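Local coordinates for protein superoxide dismutase (Porphyromonas gingivalis, PDB 1UES) that destroys toxic superoxide radicals by dismutating them to oxygen and hydrogen peroxide at a manganese or iron ion, as a homodimer, at residues 17-31 against 156-168. The protein carries 1 engineered substitution. Residues are numbered along the deposited sequence; the frame is centred on the assembly and turned at random.
Sequences PVISKETVEFHHGKH and FDVWEHAYYLTYQ. With MN (manganese (II) ion), chain E.
H27 and H161 reach one manganese ion with different first torsions: H27 has CG trans to its own N (chi1 -160°), while H161 turns CG into the cleft between N and carbonyl carbon (chi1 65°). D157, at the end of strand 151-157, completes the share of these segments in the metal site of the iron/manganese superoxide dismutase fold, where the α-hairpin domain and the C-terminal domain each supply ligands. It is a worked example of a metal joining two domains: H27 NE2 and H161 NE2 each bind the ion at 2.2 Å and D157 OD2 at 2.1 Å; H74 of helix 62-79 and a water complete the five ligands. The imidazoles of H27 and H161 meet offset edge-to-face, planes 70° apart, the edge of H161 directed at the face of H27, whereas D157 OD2 lies at the H27 edge, in its plane. A second ring of helix 21-42, H31, stacks on one face of H161, centroids 3.9 Å apart; W159 CB covers the opposite face, so the ligand ring is clamped. Both stacked rings are also held across the dimer: H161 ND1 is hydrogen-bonded to E160 OE2 of the second subunit, and H31 NE2 to Y164 OH of that subunit. Behind the metal, waters carry the polar links between the segments. One water accepts from H27 ND1 and donates to A162 O, tying the outer nitrogen of the ligand to the other domain, while A162 CB sits 3.6 Å from H27 CE1. Farther along, T23 OG1 lies beside L165 CB and CD1, and F26 touches the same leucine. Helix 21-42 starts with S20 as N-cap, its OG accepting from T23 N. Next to this cap, a single water accepts from S20 N and hydrogen-bonds to T23 OG1 and, at 2.6 Å, to T166 OG1.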
loop_
_atom_site.group_PDB
_atom_site.type_symbol
_atom_site.label_atom_id
_atom_site.label_comp_id
_atom_site.label_asym_id
_atom_site.label_seq_id
_atom_site.Cartn_x
_atom_site.Cartn_y
_atom_site.Cartn_z
ATOM N N PRO A 17 -15.674 -16.392 -3.840
ATOM C CA PRO A 17 -15.171 -15.583 -2.725
ATOM C C PRO A 17 -13.794 -14.937 -2.813
ATOM O O PRO A 17 -13.444 -14.121 -1.940
ATOM C CB PRO A 17 -15.158 -16.572 -1.592
ATOM C CG PRO A 17 -14.664 -17.805 -2.257
ATOM C CD PRO A 17 -15.378 -17.816 -3.607
ATOM N N VAL A 18 -13.045 -15.303 -3.838
ATOM C CA VAL A 18 -11.661 -14.847 -4.029
ATOM C C VAL A 18 -11.566 -13.320 -4.165
ATOM O O VAL A 18 -10.659 -12.691 -3.605
ATOM C CB VAL A 18 -11.028 -15.587 -5.228
ATOM C CG1 VAL A 18 -9.550 -15.170 -5.378
ATOM C CG2 VAL A 18 -11.133 -17.117 -5.008
ATOM N N ILE A 19 -12.479 -12.762 -4.945
ATOM C CA ILE A 19 -12.618 -11.315 -5.075
ATOM C C ILE A 19 -14.142 -11.223 -4.938
ATOM O O ILE A 19 -14.880 -11.515 -5.880
ATOM C CB ILE A 19 -12.147 -10.765 -6.448
ATOM C CG1 ILE A 19 -10.654 -11.061 -6.627
ATOM C CG2 ILE A 19 -12.323 -9.225 -6.490
ATOM C CD1 ILE A 19 -10.052 -10.529 -7.924
ATOM N N SER A 20 -14.580 -10.869 -3.733
ATOM C CA SER A 20 -15.994 -10.791 -3.382
ATOM C C SER A 20 -16.712 -9.699 -4.137
ATOM O O SER A 20 -16.091 -8.823 -4.736
ATOM C CB SER A 20 -16.155 -10.542 -1.889
ATOM O OG SER A 20 -15.811 -9.201 -1.596
ATOM N N LYS A 21 -18.032 -9.758 -4.087
ATOM C CA LYS A 21 -18.860 -8.773 -4.749
ATOM C C LYS A 21 -18.549 -7.400 -4.142
ATOM O O LYS A 21 -18.456 -6.408 -4.853
ATOM C CB LYS A 21 -20.345 -9.127 -4.580
ATOM C CG LYS A 21 -21.254 -7.921 -4.714
ATOM C CD LYS A 21 -22.732 -8.250 -4.498
ATOM C CE LYS A 21 -23.607 -7.090 -5.049
ATOM N NZ LYS A 21 -23.929 -7.334 -6.480
ATOM N N GLU A 22 -18.360 -7.356 -2.830
ATOM C CA GLU A 22 -18.068 -6.111 -2.148
ATOM C C GLU A 22 -16.709 -5.580 -2.606
ATOM O O GLU A 22 -16.544 -4.379 -2.838
ATOM C CB GLU A 22 -18.090 -6.350 -0.628
ATOM C CG GLU A 22 -19.494 -6.730 -0.066
ATOM C CD GLU A 22 -19.853 -8.253 -0.101
ATOM O OE1 GLU A 22 -19.107 -9.108 -0.664
ATOM O OE2 GLU A 22 -20.948 -8.599 0.455
ATOM N N THR A 23 -15.737 -6.478 -2.733
ATOM C CA THR A 23 -14.422 -6.045 -3.204
ATOM C C THR A 23 -14.504 -5.523 -4.634
ATOM O O THR A 23 -13.905 -4.474 -4.939
ATOM C CB THR A 23 -13.393 -7.171 -3.063
ATOM O OG1 THR A 23 -13.134 -7.324 -1.669
ATOM C CG2 THR A 23 -12.056 -6.805 -3.724
ATOM N N VAL A 24 -15.218 -6.213 -5.515
ATOM C CA VAL A 24 -15.343 -5.710 -6.887
ATOM C C VAL A 24 -15.989 -4.304 -6.860
ATOM O O VAL A 24 -15.533 -3.374 -7.556
ATOM C CB VAL A 24 -16.204 -6.666 -7.765
ATOM C CG1 VAL A 24 -16.506 -6.014 -9.101
ATOM C CG2 VAL A 24 -15.483 -7.992 -7.959
ATOM N N GLU A 25 -17.030 -4.127 -6.045
ATOM C CA GLU A 25 -17.687 -2.819 -5.950
ATOM C C GLU A 25 -16.699 -1.679 -5.575
ATOM O O GLU A 25 -16.732 -0.592 -6.166
ATOM C CB GLU A 25 -18.867 -2.896 -4.953
ATOM C CG GLU A 25 -19.197 -1.575 -4.288
ATOM C CD GLU A 25 -20.531 -1.580 -3.568
ATOM O OE1 GLU A 25 -20.959 -0.495 -3.078
ATOM O OE2 GLU A 25 -21.151 -2.672 -3.488
ATOM N N PHE A 26 -15.805 -1.899 -4.612
ATOM C CA PHE A 26 -14.862 -0.853 -4.263
ATOM C C PHE A 26 -13.624 -0.831 -5.172
ATOM O O PHE A 26 -13.167 0.232 -5.606
ATOM C CB PHE A 26 -14.419 -1.016 -2.792
ATOM C CG PHE A 26 -15.496 -0.667 -1.829
ATOM C CD1 PHE A 26 -15.764 0.673 -1.563
ATOM C CD2 PHE A 26 -16.290 -1.648 -1.258
ATOM C CE1 PHE A 26 -16.827 1.053 -0.740
ATOM C CE2 PHE A 26 -17.365 -1.298 -0.430
ATOM C CZ PHE A 26 -17.638 0.063 -0.169
ATOM N N HIS A 27 -13.087 -2.010 -5.454
ATOM C CA HIS A 27 -11.859 -2.101 -6.249
ATOM C C HIS A 27 -12.071 -1.568 -7.660
ATOM O O HIS A 27 -11.325 -0.693 -8.128
ATOM C CB HIS A 27 -11.373 -3.571 -6.269
ATOM C CG HIS A 27 -9.932 -3.709 -6.630
ATOM N ND1 HIS A 27 -9.269 -4.917 -6.628
ATOM C CD2 HIS A 27 -9.017 -2.773 -6.956
ATOM C CE1 HIS A 27 -8.000 -4.719 -6.936
ATOM N NE2 HIS A 27 -7.825 -3.425 -7.125
ATOM N N HIS A 28 -13.062 -2.125 -8.341
ATOM C CA HIS A 28 -13.377 -1.683 -9.687
ATOM C C HIS A 28 -14.219 -0.408 -9.674
ATOM O O HIS A 28 -13.877 0.575 -10.329
ATOM C CB HIS A 28 -14.110 -2.794 -10.459
ATOM C CG HIS A 28 -14.658 -2.348 -11.773
ATOM N ND1 HIS A 28 -15.930 -1.835 -11.904
ATOM C CD2 HIS A 28 -14.083 -2.253 -12.998
ATOM C CE1 HIS A 28 -16.114 -1.435 -13.153
ATOM N NE2 HIS A 28 -15.006 -1.676 -13.833
ATOM N N GLY A 29 -15.316 -0.409 -8.919
ATOM C CA GLY A 29 -16.178 0.761 -8.908
ATOM C C GLY A 29 -15.655 2.060 -8.312
ATOM O O GLY A 29 -16.107 3.138 -8.707
ATOM N N LYS A 30 -14.740 1.985 -7.353
ATOM C CA LYS A 30 -14.232 3.195 -6.720
ATOM C C LYS A 30 -12.755 3.458 -6.996
ATOM O O LYS A 30 -12.405 4.538 -7.469
ATOM C CB LYS A 30 -14.482 3.135 -5.212
ATOM C CG LYS A 30 -15.975 3.076 -4.881
ATOM C CD LYS A 30 -16.654 4.365 -5.344
ATOM C CE LYS A 30 -18.089 4.501 -4.789
ATOM N NZ LYS A 30 -19.079 4.223 -5.862
ATOM N N HIS A 31 -11.883 2.495 -6.688
ATOM C CA HIS A 31 -10.455 2.709 -6.950
ATOM C C HIS A 31 -10.135 2.932 -8.407
ATOM O O HIS A 31 -9.439 3.905 -8.758
ATOM C CB HIS A 31 -9.631 1.520 -6.476
ATOM C CG HIS A 31 -9.540 1.416 -4.993
ATOM N ND1 HIS A 31 -8.528 1.989 -4.262
ATOM C CD2 HIS A 31 -10.335 0.774 -4.102
ATOM C CE1 HIS A 31 -8.698 1.702 -2.985
ATOM N NE2 HIS A 31 -9.787 0.973 -2.858
ATOM N N PHE A 156 -0.956 -10.244 -10.324
ATOM C CA PHE A 156 -1.682 -10.353 -9.069
ATOM C C PHE A 156 -1.471 -8.964 -8.390
ATOM O O PHE A 156 -0.353 -8.493 -8.277
ATOM C CB PHE A 156 -1.112 -11.438 -8.155
ATOM C CG PHE A 156 -1.441 -12.856 -8.578
ATOM C CD1 PHE A 156 -2.253 -13.109 -9.681
ATOM C CD2 PHE A 156 -0.925 -13.929 -7.855
ATOM C CE1 PHE A 156 -2.563 -14.428 -10.077
ATOM C CE2 PHE A 156 -1.220 -15.251 -8.231
ATOM C CZ PHE A 156 -2.032 -15.502 -9.334
ATOM N N ASP A 157 -2.561 -8.308 -8.016
ATOM C CA ASP A 157 -2.502 -7.011 -7.351
ATOM C C ASP A 157 -2.226 -7.266 -5.873
ATOM O O ASP A 157 -3.006 -7.992 -5.222
ATOM C CB ASP A 157 -3.865 -6.364 -7.528
ATOM C CG ASP A 157 -3.922 -4.931 -7.066
ATOM O OD1 ASP A 157 -2.897 -4.403 -6.594
ATOM O OD2 ASP A 157 -5.047 -4.383 -7.206
ATOM N N VAL A 158 -1.139 -6.698 -5.334
ATOM C CA VAL A 158 -0.875 -6.891 -3.918
ATOM C C VAL A 158 -1.036 -5.621 -3.123
ATOM O O VAL A 158 -0.570 -5.513 -1.985
ATOM C CB VAL A 158 0.461 -7.646 -3.616
ATOM C CG1 VAL A 158 0.406 -9.034 -4.299
ATOM C CG2 VAL A 158 1.673 -6.850 -4.112
ATOM N N TRP A 159 -1.743 -4.667 -3.740
ATOM C CA TRP A 159 -2.130 -3.457 -3.016
ATOM C C TRP A 159 -3.127 -4.089 -2.028
ATOM O O TRP A 159 -3.890 -4.961 -2.399
ATOM C CB TRP A 159 -2.898 -2.482 -3.920
ATOM C CG TRP A 159 -1.993 -1.561 -4.688
ATOM C CD1 TRP A 159 -1.085 -1.917 -5.634
ATOM C CD2 TRP A 159 -1.930 -0.145 -4.566
ATOM N NE1 TRP A 159 -0.441 -0.804 -6.119
ATOM C CE2 TRP A 159 -0.939 0.308 -5.479
ATOM C CE3 TRP A 159 -2.613 0.796 -3.772
ATOM C CZ2 TRP A 159 -0.610 1.677 -5.622
ATOM C CZ3 TRP A 159 -2.292 2.166 -3.916
ATOM C CH2 TRP A 159 -1.290 2.587 -4.841
ATOM N N GLU A 160 -3.061 -3.693 -0.765
ATOM C CA GLU A 160 -3.959 -4.280 0.222
ATOM C C GLU A 160 -5.435 -4.167 -0.088
ATOM O O GLU A 160 -6.211 -5.045 0.291
ATOM C CB GLU A 160 -3.639 -3.687 1.609
ATOM C CG GLU A 160 -2.254 -4.096 2.091
ATOM C CD GLU A 160 -1.895 -3.506 3.435
ATOM O OE1 GLU A 160 -2.075 -2.281 3.607
ATOM O OE2 GLU A 160 -1.455 -4.269 4.320
ATOM N N HIS A 161 -5.851 -3.117 -0.793
ATOM C CA HIS A 161 -7.269 -2.980 -1.122
ATOM C C HIS A 161 -7.790 -4.146 -2.008
ATOM O O HIS A 161 -8.965 -4.402 -2.073
ATOM C CB HIS A 161 -7.556 -1.616 -1.797
ATOM C CG HIS A 161 -6.909 -1.426 -3.131
ATOM N ND1 HIS A 161 -6.065 -0.373 -3.391
ATOM C CD2 HIS A 161 -7.030 -2.105 -4.306
ATOM C CE1 HIS A 161 -5.689 -0.397 -4.652
ATOM N NE2 HIS A 161 -6.254 -1.436 -5.234
ATOM N N ALA A 162 -6.894 -4.881 -2.648
ATOM C CA ALA A 162 -7.304 -5.973 -3.505
ATOM C C ALA A 162 -7.800 -7.162 -2.709
ATOM O O ALA A 162 -8.516 -7.969 -3.219
ATOM C CB ALA A 162 -6.128 -6.394 -4.387
ATOM N N TYR A 163 -7.453 -7.232 -1.430
ATOM C CA TYR A 163 -7.818 -8.438 -0.696
ATOM C C TYR A 163 -8.162 -8.208 0.757
ATOM O O TYR A 163 -8.629 -9.123 1.420
ATOM C CB TYR A 163 -6.633 -9.446 -0.757
ATOM C CG TYR A 163 -5.290 -8.942 -0.221
ATOM C CD1 TYR A 163 -5.017 -8.935 1.166
ATOM C CD2 TYR A 163 -4.305 -8.432 -1.068
ATOM C CE1 TYR A 163 -3.810 -8.440 1.679
ATOM C CE2 TYR A 163 -3.108 -7.933 -0.582
ATOM C CZ TYR A 163 -2.853 -7.940 0.806
ATOM O OH TYR A 163 -1.656 -7.532 1.331
ATOM N N TYR A 164 -7.963 -7.008 1.267
ATOM C CA TYR A 164 -8.172 -6.816 2.693
ATOM C C TYR A 164 -9.567 -7.118 3.233
ATOM O O TYR A 164 -9.713 -7.617 4.348
ATOM C CB TYR A 164 -7.754 -5.397 3.096
ATOM C CG TYR A 164 -7.122 -5.404 4.459
ATOM C CD1 TYR A 164 -5.819 -5.841 4.625
ATOM C CD2 TYR A 164 -7.853 -5.067 5.591
ATOM C CE1 TYR A 164 -5.234 -5.957 5.896
ATOM C CE2 TYR A 164 -7.282 -5.174 6.872
ATOM C CZ TYR A 164 -5.964 -5.632 7.006
ATOM O OH TYR A 164 -5.408 -5.836 8.259
ATOM N N LEU A 165 -10.591 -6.830 2.452
ATOM C CA LEU A 165 -11.948 -7.041 2.972
ATOM C C LEU A 165 -12.223 -8.492 3.271
ATOM O O LEU A 165 -12.962 -8.794 4.218
ATOM C CB LEU A 165 -13.006 -6.536 2.000
ATOM C CG LEU A 165 -13.093 -5.024 1.758
ATOM C CD1 LEU A 165 -14.277 -4.728 0.820
ATOM C CD2 LEU A 165 -13.257 -4.280 3.063
ATOM N N THR A 166 -11.623 -9.383 2.492
ATOM C CA THR A 166 -11.854 -10.823 2.670
ATOM C C THR A 166 -10.729 -11.558 3.408
ATOM O O THR A 166 -10.997 -12.483 4.185
ATOM C CB THR A 166 -12.060 -11.517 1.279
ATOM O OG1 THR A 166 -13.246 -11.011 0.646
ATOM C CG2 THR A 166 -12.195 -13.020 1.433
ATOM N N TYR A 167 -9.483 -11.174 3.138
ATOM C CA TYR A 167 -8.304 -11.842 3.695
ATOM C C TYR A 167 -7.517 -11.095 4.745
ATOM O O TYR A 167 -6.602 -11.674 5.353
ATOM C CB TYR A 167 -7.324 -12.163 2.582
ATOM C CG TYR A 167 -7.868 -13.088 1.535
ATOM C CD1 TYR A 167 -7.619 -14.458 1.608
ATOM C CD2 TYR A 167 -8.674 -12.610 0.487
ATOM C CE1 TYR A 167 -8.151 -15.339 0.680
ATOM C CE2 TYR A 167 -9.212 -13.501 -0.454
ATOM C CZ TYR A 167 -8.953 -14.859 -0.346
ATOM O OH TYR A 167 -9.498 -15.774 -1.247
ATOM N N GLN A 168 -7.839 -9.813 4.914
ATOM C CA GLN A 168 -7.094 -8.960 5.825
ATOM C C GLN A 168 -5.585 -9.118 5.584
ATOM O O GLN A 168 -5.135 -8.984 4.463
ATOM C CB GLN A 168 -7.465 -9.244 7.286
ATOM C CG GLN A 168 -8.923 -8.875 7.598
ATOM C CD GLN A 168 -9.878 -9.991 7.240
ATOM O OE1 GLN A 168 -9.661 -11.134 7.626
ATOM N NE2 GLN A 168 -10.927 -9.676 6.476
HETATM MN MN MN E . -5.852 -2.480 -7.157
HETATM O O HOH W 1 -9.998 -10.296 -2.414
HETATM O O HOH W 2 -12.640 -9.935 -1.687
HETATM O O HOH W 3 -10.663 -6.070 -0.394
HETATM O O HOH W 4 -9.354 -7.608 -5.841
HETATM O O HOH W 5 -3.733 -1.758 -7.226
#